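Local coordinates for tyrosinase (Burkholderia thailandensis, PDB 5ZRD) that hydroxylates monophenols to catechols and oxidises these to quinones at a coupled dicopper centre, producing catechol derivatives efficiently at acidic pH, at the interface of chains A and B and the interface of chains A and C. Residues are numbered along the deposited sequence; one frame, centred on the assembly and turned at random. Chains: chain A/B/C, Tyrosinase.

Contact 1: the interface of chains A and B. Residues chain A 69-70, 474-476; chain B 65, 162, 474.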
loop_
_atom_site.group_PDB
_atom_site.type_symbol
_atom_site.label_atom_id
_atom_site.label_comp_id
_atom_site.label_asym_id
_atom_site.label_seq_id
_atom_site.Cartn_x
_atom_site.Cartn_y
_atom_site.Cartn_z
ATOM N N ALA A 69 -6.213 -1.163 3.265
ATOM C CA ALA A 69 -5.744 0.157 2.860
ATOM C C ALA A 69 -6.046 0.464 1.391
ATOM O O ALA A 69 -5.827 1.608 0.974
ATOM C CB ALA A 69 -4.262 0.247 3.110
ATOM N N LEU A 70 -6.519 -0.505 0.610
ATOM C CA LEU A 70 -6.791 -0.264 -0.833
ATOM C C LEU A 70 -7.878 0.813 -1.041
ATOM O O LEU A 70 -8.800 0.942 -0.239
ATOM C CB LEU A 70 -7.235 -1.579 -1.482
ATOM C CG LEU A 70 -6.167 -2.658 -1.591
ATOM C CD1 LEU A 70 -6.809 -4.014 -1.880
ATOM C CD2 LEU A 70 -5.143 -2.278 -2.657
ATOM N N GLN A 474 -11.778 1.520 6.370
ATOM C CA GLN A 474 -10.853 2.656 6.388
ATOM C C GLN A 474 -11.244 3.779 5.408
ATOM O O GLN A 474 -10.629 4.826 5.491
ATOM C CB GLN A 474 -9.427 2.215 6.084
ATOM C CG GLN A 474 -8.724 1.556 7.261
ATOM C CD GLN A 474 -7.264 1.270 6.966
ATOM O OE1 GLN A 474 -6.638 1.904 6.100
ATOM N NE2 GLN A 474 -6.710 0.295 7.680
ATOM N N CYS A 475 -12.203 3.621 4.498
ATOM C CA CYS A 475 -12.632 4.750 3.627
ATOM C C CYS A 475 -14.140 4.988 3.816
ATOM O O CYS A 475 -14.894 4.028 3.938
ATOM C CB CYS A 475 -12.225 4.550 2.159
ATOM S SG CYS A 475 -12.389 2.874 1.457
ATOM N N ALA A 476 -14.589 6.251 3.873
ATOM C CA ALA A 476 -16.030 6.573 4.118
ATOM C C ALA A 476 -16.901 6.171 2.914
ATOM O O ALA A 476 -18.129 6.062 3.036
ATOM C CB ALA A 476 -16.195 8.044 4.438
ATOM N N LYS B 65 -3.030 7.703 3.789
ATOM C CA LYS B 65 -3.390 6.339 4.108
ATOM C C LYS B 65 -2.259 5.387 3.693
ATOM O O LYS B 65 -2.039 4.346 4.342
ATOM C CB LYS B 65 -4.733 6.021 3.448
ATOM C CG LYS B 65 -5.947 6.761 4.018
ATOM C CD LYS B 65 -7.274 6.300 3.405
ATOM C CE LYS B 65 -7.570 4.824 3.627
ATOM N NZ LYS B 65 -7.888 4.109 2.365
ATOM N N LEU B 162 -15.484 7.087 9.793
ATOM C CA LEU B 162 -15.230 5.727 9.393
ATOM C C LEU B 162 -16.232 4.806 10.109
ATOM O O LEU B 162 -16.264 4.742 11.362
ATOM C CB LEU B 162 -13.785 5.344 9.718
ATOM C CG LEU B 162 -12.728 6.259 9.107
ATOM C CD1 LEU B 162 -11.331 5.787 9.478
ATOM C CD2 LEU B 162 -12.893 6.348 7.605
ATOM N N GLN B 474 -1.818 2.143 13.217
ATOM C CA GLN B 474 -2.238 0.872 12.614
ATOM C C GLN B 474 -1.318 -0.295 13.019
ATOM O O GLN B 474 -1.402 -1.331 12.386
ATOM C CB GLN B 474 -2.171 0.948 11.089
ATOM C CG GLN B 474 -3.254 1.781 10.412
ATOM C CD GLN B 474 -3.327 1.449 8.935
ATOM O OE1 GLN B 474 -2.858 0.390 8.482
ATOM N NE2 GLN B 474 -3.906 2.360 8.161
HETATM O O HOH W 1 -9.077 1.370 2.391
#
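B:Leu162 packs its CD2 methyl against the main chain of A:Gln474, with CD2 3.5 Å from the carbonyl oxygen O of A:Gln474. The same methyl faces the backbone at A:Cys475 and A:Ala476 more distantly. Beside it, B:Lys65 and A:Gln474 run alongside in opposite senses. Their methylenes meet where CE of B:Lys65 lies 4.0 Å from CB of A:Gln474. The lysine chain leaves the helix 65-68 extended, then bends at its last two torsions (chi3 60°, chi4 -128°). These bends carry the ammonium group past A:Gln474 toward the loop at A:Ala69 and A:Leu70. Further out, the amides of A:Gln474 and B:Gln474 meet end to end. Both chains are extended beyond CG. Their amide planes are turned 64° apart, and NE2 of B:Gln474 stays 3.5 Å from OE1 of A:Gln474. This is a polar approach and not a bond. At the rim, NZ of B:Lys65 is 3.5 Å from the carbonyl O of A:Ala69. A water links the chains instead. The water oxygen lies 3.0 Å from NZ of B:Lys65. The same water oxygen is 2.7 Å from the carbonyl O of A:Leu70. The water, and perhaps the dipole of the A:Ala69 carbonyl, may help balance the lysine charge. The patch is one part of a two-fold interface between tyrosinase subunits. It probably adds shape fit and a hydrated polar border to the A-B pairing, if that pairing exists in solution.

Contact 2: the interface of chains A and C. Residues chain A 64, 66-67, 76, 361-363; chain C 73-75.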
loop_
_atom_site.group_PDB
_atom_site.type_symbol
_atom_site.label_atom_id
_atom_site.label_comp_id
_atom_site.label_asym_id
_atom_site.label_seq_id
_atom_site.Cartn_x
_atom_site.Cartn_y
_atom_site.Cartn_z
ATOM N N ARG A 64 -5.559 -8.384 6.710
ATOM C CA ARG A 64 -4.811 -8.141 5.494
ATOM C C ARG A 64 -4.680 -6.618 5.349
ATOM O O ARG A 64 -5.467 -5.923 4.624
ATOM C CB ARG A 64 -5.514 -8.786 4.292
ATOM C CG ARG A 64 -5.623 -10.310 4.351
ATOM C CD ARG A 64 -6.575 -10.845 3.283
ATOM N NE ARG A 64 -6.898 -12.248 3.445
ATOM C CZ ARG A 64 -6.547 -13.224 2.612
ATOM N NH1 ARG A 64 -5.763 -12.949 1.584
ATOM N NH2 ARG A 64 -6.969 -14.469 2.825
ATOM N N PRO A 66 -2.625 -4.710 3.871
ATOM C CA PRO A 66 -2.507 -4.051 2.575
ATOM C C PRO A 66 -3.859 -4.010 1.851
ATOM O O PRO A 66 -4.148 -3.030 1.181
ATOM C CB PRO A 66 -1.404 -4.790 1.819
ATOM C CG PRO A 66 -0.736 -5.689 2.858
ATOM C CD PRO A 66 -1.718 -5.851 4.000
ATOM N N VAL A 67 -4.717 -4.996 2.059
ATOM C CA VAL A 67 -6.088 -4.951 1.486
ATOM C C VAL A 67 -6.911 -3.855 2.183
ATOM O O VAL A 67 -7.644 -3.110 1.515
ATOM C CB VAL A 67 -6.816 -6.310 1.572
ATOM C CG1 VAL A 67 -8.249 -6.218 1.117
ATOM C CG2 VAL A 67 -6.118 -7.403 0.796
ATOM N N TYR A 76 -11.702 -5.367 -1.742
ATOM C CA TYR A 76 -12.534 -6.508 -1.833
ATOM C C TYR A 76 -12.677 -7.061 -0.421
ATOM O O TYR A 76 -11.765 -6.920 0.385
ATOM C CB TYR A 76 -11.941 -7.550 -2.792
ATOM C CG TYR A 76 -10.615 -8.122 -2.356
ATOM C CD1 TYR A 76 -10.543 -9.154 -1.444
ATOM C CD2 TYR A 76 -9.424 -7.672 -2.896
ATOM C CE1 TYR A 76 -9.328 -9.700 -1.049
ATOM C CE2 TYR A 76 -8.195 -8.207 -2.513
ATOM C CZ TYR A 76 -8.140 -9.224 -1.584
ATOM O OH TYR A 76 -6.940 -9.765 -1.198
ATOM N N PHE A 361 -5.867 -17.834 2.349
ATOM C CA PHE A 361 -6.439 -18.015 1.036
ATOM C C PHE A 361 -6.224 -16.741 0.243
ATOM O O PHE A 361 -6.139 -15.670 0.818
ATOM C CB PHE A 361 -7.927 -18.380 1.086
ATOM C CG PHE A 361 -8.156 -19.798 1.514
ATOM C CD1 PHE A 361 -8.248 -20.120 2.854
ATOM C CD2 PHE A 361 -8.167 -20.823 0.583
ATOM C CE1 PHE A 361 -8.407 -21.438 3.252
ATOM C CE2 PHE A 361 -8.317 -22.142 0.985
ATOM C CZ PHE A 361 -8.441 -22.448 2.315
ATOM N N ALA A 362 -6.144 -16.913 -1.072
ATOM C CA ALA A 362 -5.996 -15.825 -2.010
ATOM C C ALA A 362 -7.301 -15.624 -2.778
ATOM O O ALA A 362 -8.042 -16.559 -2.959
ATOM C CB ALA A 362 -4.857 -16.123 -2.955
ATOM N N PRO A 363 -7.569 -14.403 -3.224
ATOM C CA PRO A 363 -8.661 -14.116 -4.138
ATOM C C PRO A 363 -8.632 -15.070 -5.334
ATOM O O PRO A 363 -7.580 -15.433 -5.812
ATOM C CB PRO A 363 -8.439 -12.669 -4.613
ATOM C CG PRO A 363 -7.622 -12.047 -3.511
ATOM C CD PRO A 363 -6.775 -13.182 -2.991
ATOM N N ASP C 73 -0.527 -13.478 -1.239
ATOM C CA ASP C 73 -1.892 -13.924 -0.878
ATOM C C ASP C 73 -3.034 -12.911 -1.072
ATOM O O ASP C 73 -4.154 -13.265 -0.934
ATOM C CB ASP C 73 -1.915 -14.388 0.612
ATOM C CG ASP C 73 -1.136 -15.701 0.854
ATOM O OD1 ASP C 73 -0.484 -16.211 -0.078
ATOM O OD2 ASP C 73 -1.186 -16.246 1.988
ATOM N N ASP C 74 -2.758 -11.648 -1.326
ATOM C CA ASP C 74 -3.786 -10.625 -1.368
ATOM C C ASP C 74 -4.048 -10.197 -2.789
ATOM O O ASP C 74 -5.015 -9.491 -3.069
ATOM C CB ASP C 74 -3.351 -9.396 -0.535
ATOM C CG ASP C 74 -3.154 -9.717 0.959
ATOM O OD1 ASP C 74 -3.674 -10.760 1.447
ATOM O OD2 ASP C 74 -2.458 -8.932 1.661
ATOM N N ILE C 75 -3.176 -10.608 -3.713
ATOM C CA ILE C 75 -3.137 -9.952 -5.028
ATOM C C ILE C 75 -4.193 -10.633 -5.896
ATOM O O ILE C 75 -4.504 -11.783 -5.667
ATOM C CB ILE C 75 -1.732 -9.969 -5.683
ATOM C CG1 ILE C 75 -1.674 -8.999 -6.870
ATOM C CG2 ILE C 75 -1.304 -11.378 -6.104
ATOM C CD1 ILE C 75 -0.275 -8.734 -7.415
#
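A:Arg64 and C:Asp74 form a salt bridge between two subunits of this tyrosinase, a type-3 (coupled dicopper) copper enzyme. NH1 of A:Arg64 donates to the carboxylate OD1 of C:Asp74 at 3.0 Å. It meets OD1 nearly along the C-O axis, but OD1 is tilted out of the guanidinium plane. The two flat groups are turned 51° against each other. The arginine chain is extended from CG to NE (chi2 168°), which carries the guanidinium past C:Asp74 to A:Phe361. There the carbonyl O of A:Phe361 accepts from NH1 of A:Arg64 at 2.9 Å and also from NH2. Both nitrogens point at this one oxygen, which lies in the guanidinium plane. This grip should fix the rotation of the group. The tight side lies around C:Asp74. Its CB rests 3.7 Å from the CG2 methyl of A:Val67. The phenol OH of A:Tyr76 donates to the backbone O of C:Asp74 at 2.7 Å. It comes from beside that carbonyl (110° at O), tilted from its plane. CG1 of A:Val67 covers one face of the tyrosine ring over its centre. A:Pro66 only skirts OD2 of C:Asp74, the two side chains crossing at about a right angle. The less bonded side runs along A:Ala362 and A:Pro363. CD of A:Pro363 touches the backbone O of C:Asp73, but stays 3.8 Å from O of C:Ile75. C:Asp73 is poorly ordered, and its O takes a weak hydrogen bond from NH1 of A:Arg64.

Contact 3: the interface of chains A and B. Residues chain A 438, 471-473, 475, 479; chain B 162-165.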
loop_
_atom_site.group_PDB
_atom_site.type_symbol
_atom_site.label_atom_id
_atom_site.label_comp_id
_atom_site.label_asym_id
_atom_site.label_seq_id
_atom_site.Cartn_x
_atom_site.Cartn_y
_atom_site.Cartn_z
ATOM N N GLN A 438 -23.904 -2.595 7.186
ATOM C CA GLN A 438 -23.308 -2.891 8.452
ATOM C C GLN A 438 -24.156 -3.992 9.116
ATOM O O GLN A 438 -25.322 -3.757 9.470
ATOM C CB GLN A 438 -23.288 -1.547 9.210
ATOM C CG GLN A 438 -22.359 -1.407 10.417
ATOM C CD GLN A 438 -20.929 -1.819 10.180
ATOM O OE1 GLN A 438 -20.627 -3.010 10.081
ATOM N NE2 GLN A 438 -20.036 -0.846 10.120
ATOM N N ASN A 471 -18.595 -4.556 10.194
ATOM C CA ASN A 471 -17.430 -4.093 9.426
ATOM C C ASN A 471 -16.837 -2.801 9.979
ATOM O O ASN A 471 -17.556 -1.837 10.262
ATOM C CB ASN A 471 -17.782 -3.714 7.995
ATOM C CG ASN A 471 -17.691 -4.896 7.064
ATOM O OD1 ASN A 471 -18.694 -5.290 6.482
ATOM N ND2 ASN A 471 -16.496 -5.444 6.926
ATOM N N VAL A 472 -15.517 -2.796 10.037
ATOM C CA VAL A 472 -14.715 -1.592 10.281
ATOM C C VAL A 472 -13.931 -1.286 9.008
ATOM O O VAL A 472 -13.090 -2.083 8.616
ATOM C CB VAL A 472 -13.727 -1.805 11.441
ATOM C CG1 VAL A 472 -12.845 -0.583 11.660
ATOM C CG2 VAL A 472 -14.434 -2.216 12.712
ATOM N N VAL A 473 -14.191 -0.152 8.404
ATOM C CA VAL A 473 -13.644 0.140 7.086
ATOM C C VAL A 473 -12.897 1.480 7.105
ATOM O O VAL A 473 -13.369 2.463 7.718
ATOM C CB VAL A 473 -14.755 0.132 6.023
ATOM C CG1 VAL A 473 -15.898 1.081 6.363
ATOM C CG2 VAL A 473 -14.193 0.430 4.641
ATOM N N CYS A 475 -12.203 3.621 4.498
ATOM C CA CYS A 475 -12.632 4.750 3.627
ATOM C C CYS A 475 -14.140 4.988 3.816
ATOM O O CYS A 475 -14.894 4.028 3.938
ATOM C CB CYS A 475 -12.225 4.550 2.159
ATOM S SG CYS A 475 -12.389 2.874 1.457
ATOM N N LEU A 479 -17.810 0.437 1.666
ATOM C CA LEU A 479 -17.871 -0.590 2.703
ATOM C C LEU A 479 -17.581 -1.967 2.069
ATOM O O LEU A 479 -16.503 -2.531 2.297
ATOM C CB LEU A 479 -19.251 -0.507 3.374
ATOM C CG LEU A 479 -19.309 -0.933 4.838
ATOM C CD1 LEU A 479 -20.333 -0.112 5.606
ATOM C CD2 LEU A 479 -19.601 -2.423 4.952
ATOM N N LEU B 162 -15.484 7.087 9.793
ATOM C CA LEU B 162 -15.230 5.727 9.393
ATOM C C LEU B 162 -16.232 4.806 10.109
ATOM O O LEU B 162 -16.264 4.742 11.362
ATOM C CB LEU B 162 -13.785 5.344 9.718
ATOM C CG LEU B 162 -12.728 6.259 9.107
ATOM C CD1 LEU B 162 -11.331 5.787 9.478
ATOM C CD2 LEU B 162 -12.893 6.348 7.605
ATOM N N PRO B 163 -17.057 4.086 9.310
ATOM C CA PRO B 163 -17.991 3.046 9.812
ATOM C C PRO B 163 -17.287 2.038 10.736
ATOM O O PRO B 163 -16.248 1.418 10.352
ATOM C CB PRO B 163 -18.504 2.312 8.558
ATOM C CG PRO B 163 -18.252 3.277 7.403
ATOM C CD PRO B 163 -17.092 4.156 7.830
ATOM N N GLY B 164 -17.842 1.884 11.936
ATOM C CA GLY B 164 -17.375 0.867 12.896
ATOM C C GLY B 164 -16.198 1.312 13.759
ATOM O O GLY B 164 -15.839 0.601 14.701
ATOM N N ASP B 165 -15.583 2.460 13.455
ATOM C CA ASP B 165 -14.348 2.882 14.132
ATOM C C ASP B 165 -14.561 4.123 14.988
ATOM O O ASP B 165 -15.355 4.975 14.667
ATOM C CB ASP B 165 -13.258 3.188 13.106
ATOM C CG ASP B 165 -11.850 3.297 13.729
ATOM O OD1 ASP B 165 -11.417 2.394 14.482
ATOM O OD2 ASP B 165 -11.140 4.274 13.434
#
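The ring of B:Pro163 sits against the A:Val473 side chain in this loop-to-loop interface of two tyrosinase subunits. CG1 of A:Val473 meets CG of B:Pro163 at 3.4 Å, tighter than usual carbon contact, and also touches CB and CD of the ring. One methyl therefore spans one side of the proline. It gets there because CG1 lies between the backbone N and the carbonyl carbon (chi1 55°), while CG2 is anti to N. B:Leu162 adds its CB, which lies 3.5 Å from the backbone O of A:Val473. A:Val472 flanks the centre on the other side. Its CG1 faces CB of B:Asp165 at 4.1 Å, and its CG2 faces the carbonyl of B:Gly164. The polar tie is a main-chain hydrogen bond. N of A:Val473 donates to O of B:Pro163 at 3.2 Å, in the carbonyl plane and nearly straight (159° at H). At the rim, the side chain of A:Gln438 crosses the proline ring at about a right angle, with NE2 of A:Gln438 3.8 Å from CB of B:Pro163. Its amide is held flat from behind by the backbone of A:Asn471, which positions it from the second shell. OE1 of A:Gln438 accepts from N of A:Asn471 at 2.6 Å. NE2 of A:Gln438 donates to O of A:Asn471 at 2.7 Å. Both bonds use a carbonyl lone pair.

Contact 4: the interface of chains A and B. Residues chain A 164-167, 472; chain B 164-167, 472.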
loop_
_atom_site.group_PDB
_atom_site.type_symbol
_atom_site.label_atom_id
_atom_site.label_comp_id
_atom_site.label_asym_id
_atom_site.label_seq_id
_atom_site.Cartn_x
_atom_site.Cartn_y
_atom_site.Cartn_z
ATOM N N GLY A 164 -4.571 4.301 20.442
ATOM C CA GLY A 164 -5.435 5.404 20.067
ATOM C C GLY A 164 -6.771 4.959 19.501
ATOM O O GLY A 164 -7.668 5.791 19.364
ATOM N N ASP A 165 -6.930 3.655 19.193
ATOM C CA ASP A 165 -8.053 3.203 18.398
ATOM C C ASP A 165 -8.977 2.271 19.153
ATOM O O ASP A 165 -8.517 1.430 19.888
ATOM C CB ASP A 165 -7.538 2.526 17.133
ATOM C CG ASP A 165 -8.648 2.285 16.081
ATOM O OD1 ASP A 165 -9.320 3.238 15.651
ATOM O OD2 ASP A 165 -8.852 1.128 15.695
ATOM N N GLY A 166 -10.293 2.451 18.966
ATOM C CA GLY A 166 -11.319 1.489 19.426
ATOM C C GLY A 166 -12.293 1.168 18.299
ATOM O O GLY A 166 -12.570 2.049 17.487
ATOM N N ASN A 167 -12.820 -0.057 18.186
ATOM C CA ASN A 167 -13.807 -0.249 17.113
ATOM C C ASN A 167 -14.845 -1.297 17.536
ATOM O O ASN A 167 -14.718 -1.908 18.604
ATOM C CB ASN A 167 -13.084 -0.595 15.808
ATOM C CG ASN A 167 -12.399 -1.923 15.957
ATOM O OD1 ASN A 167 -13.025 -2.824 16.473
ATOM N ND2 ASN A 167 -11.130 -2.030 15.619
ATOM N N VAL A 472 -15.517 -2.796 10.037
ATOM C CA VAL A 472 -14.715 -1.592 10.281
ATOM C C VAL A 472 -13.931 -1.286 9.008
ATOM O O VAL A 472 -13.090 -2.083 8.616
ATOM C CB VAL A 472 -13.727 -1.805 11.441
ATOM C CG1 VAL A 472 -12.845 -0.583 11.660
ATOM C CG2 VAL A 472 -14.434 -2.216 12.712
ATOM N N GLY B 164 -17.842 1.884 11.936
ATOM C CA GLY B 164 -17.375 0.867 12.896
ATOM C C GLY B 164 -16.198 1.312 13.759
ATOM O O GLY B 164 -15.839 0.601 14.701
ATOM N N ASP B 165 -15.583 2.460 13.455
ATOM C CA ASP B 165 -14.348 2.882 14.132
ATOM C C ASP B 165 -14.561 4.123 14.988
ATOM O O ASP B 165 -15.355 4.975 14.667
ATOM C CB ASP B 165 -13.258 3.188 13.106
ATOM C CG ASP B 165 -11.850 3.297 13.729
ATOM O OD1 ASP B 165 -11.417 2.394 14.482
ATOM O OD2 ASP B 165 -11.140 4.274 13.434
ATOM N N GLY B 166 -13.810 4.207 16.069
ATOM C CA GLY B 166 -13.757 5.385 16.924
ATOM C C GLY B 166 -12.368 5.498 17.527
ATOM O O GLY B 166 -11.833 4.542 18.013
ATOM N N ASN B 167 -11.746 6.644 17.445
ATOM C CA ASN B 167 -10.384 6.742 17.953
ATOM C C ASN B 167 -10.289 7.981 18.852
ATOM O O ASN B 167 -11.228 8.803 18.880
ATOM C CB ASN B 167 -9.399 6.731 16.779
ATOM C CG ASN B 167 -9.613 7.897 15.844
ATOM O OD1 ASN B 167 -9.837 9.016 16.298
ATOM N ND2 ASN B 167 -9.592 7.654 14.541
ATOM N N VAL B 472 -2.915 7.994 16.574
ATOM C CA VAL B 472 -3.711 6.768 16.355
ATOM C C VAL B 472 -2.980 5.893 15.337
ATOM O O VAL B 472 -2.889 6.268 14.171
ATOM C CB VAL B 472 -5.122 7.114 15.843
ATOM C CG1 VAL B 472 -5.921 5.860 15.504
ATOM C CG2 VAL B 472 -5.899 7.998 16.810
#
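The carboxylates of A:Asp165 and B:Asp165 meet oxygen to oxygen across a short antiparallel pairing of the two 165-167 strands of tyrosinase subunits. Their planes are turned 40° against each other, and the side chains cross at about a right angle. OD1 of A:Asp165 is modelled 2.5 Å from OD1 of B:Asp165. If both were charged they would be expected to repel. A shared proton is possible at the low pH of the crystal, but the coordinates do not show it, and the exact distance is doubtful. CG of each aspartate is anti to its backbone N (chi1 -168° in A:Asp165), which directs both acids to the meeting point. Beside this pair, CB of A:Asn167 lies 3.7 Å from OD1 of B:Asp165. B:Asn167 does the same to A:Asp165. The aliphatic part of A:Asp165 is met by B:Val472, whose CG1 is 4.0 Å from CB of A:Asp165. The main chains join at the glycines. N of A:Gly166 donates to O of B:Gly166 at 2.8 Å, and N of B:Gly166 returns the bond to O of A:Gly166 at 2.9 Å. The two glycine carbonyl oxygens clash, which makes the local geometry doubtful. At the strand ends, the carbonyl of each Gly164 faces the partner Asn167.

Contacts 1, 3 and 4 belong to one two-fold A-B interface. The C-alpha centre of contact 3 lies about 9 Å from that of contact 1 and also about 9 Å from that of contact 4. Contacts 1 and 4 are about 11 Å apart. Contact 3 shares A:Cys475 and B:Leu162 with contact 1, and A:Val472, B:Gly164 and B:Asp165 with contact 4. Contact 2 is a separate A-C interface, its centre about 16 Å from contact 1, 18 Å from contact 3 and 22 Å from contact 4. The short helix 65-68 serves both interfaces. One chain thus bridges two partners in the deposited tetramer, which may not be biological.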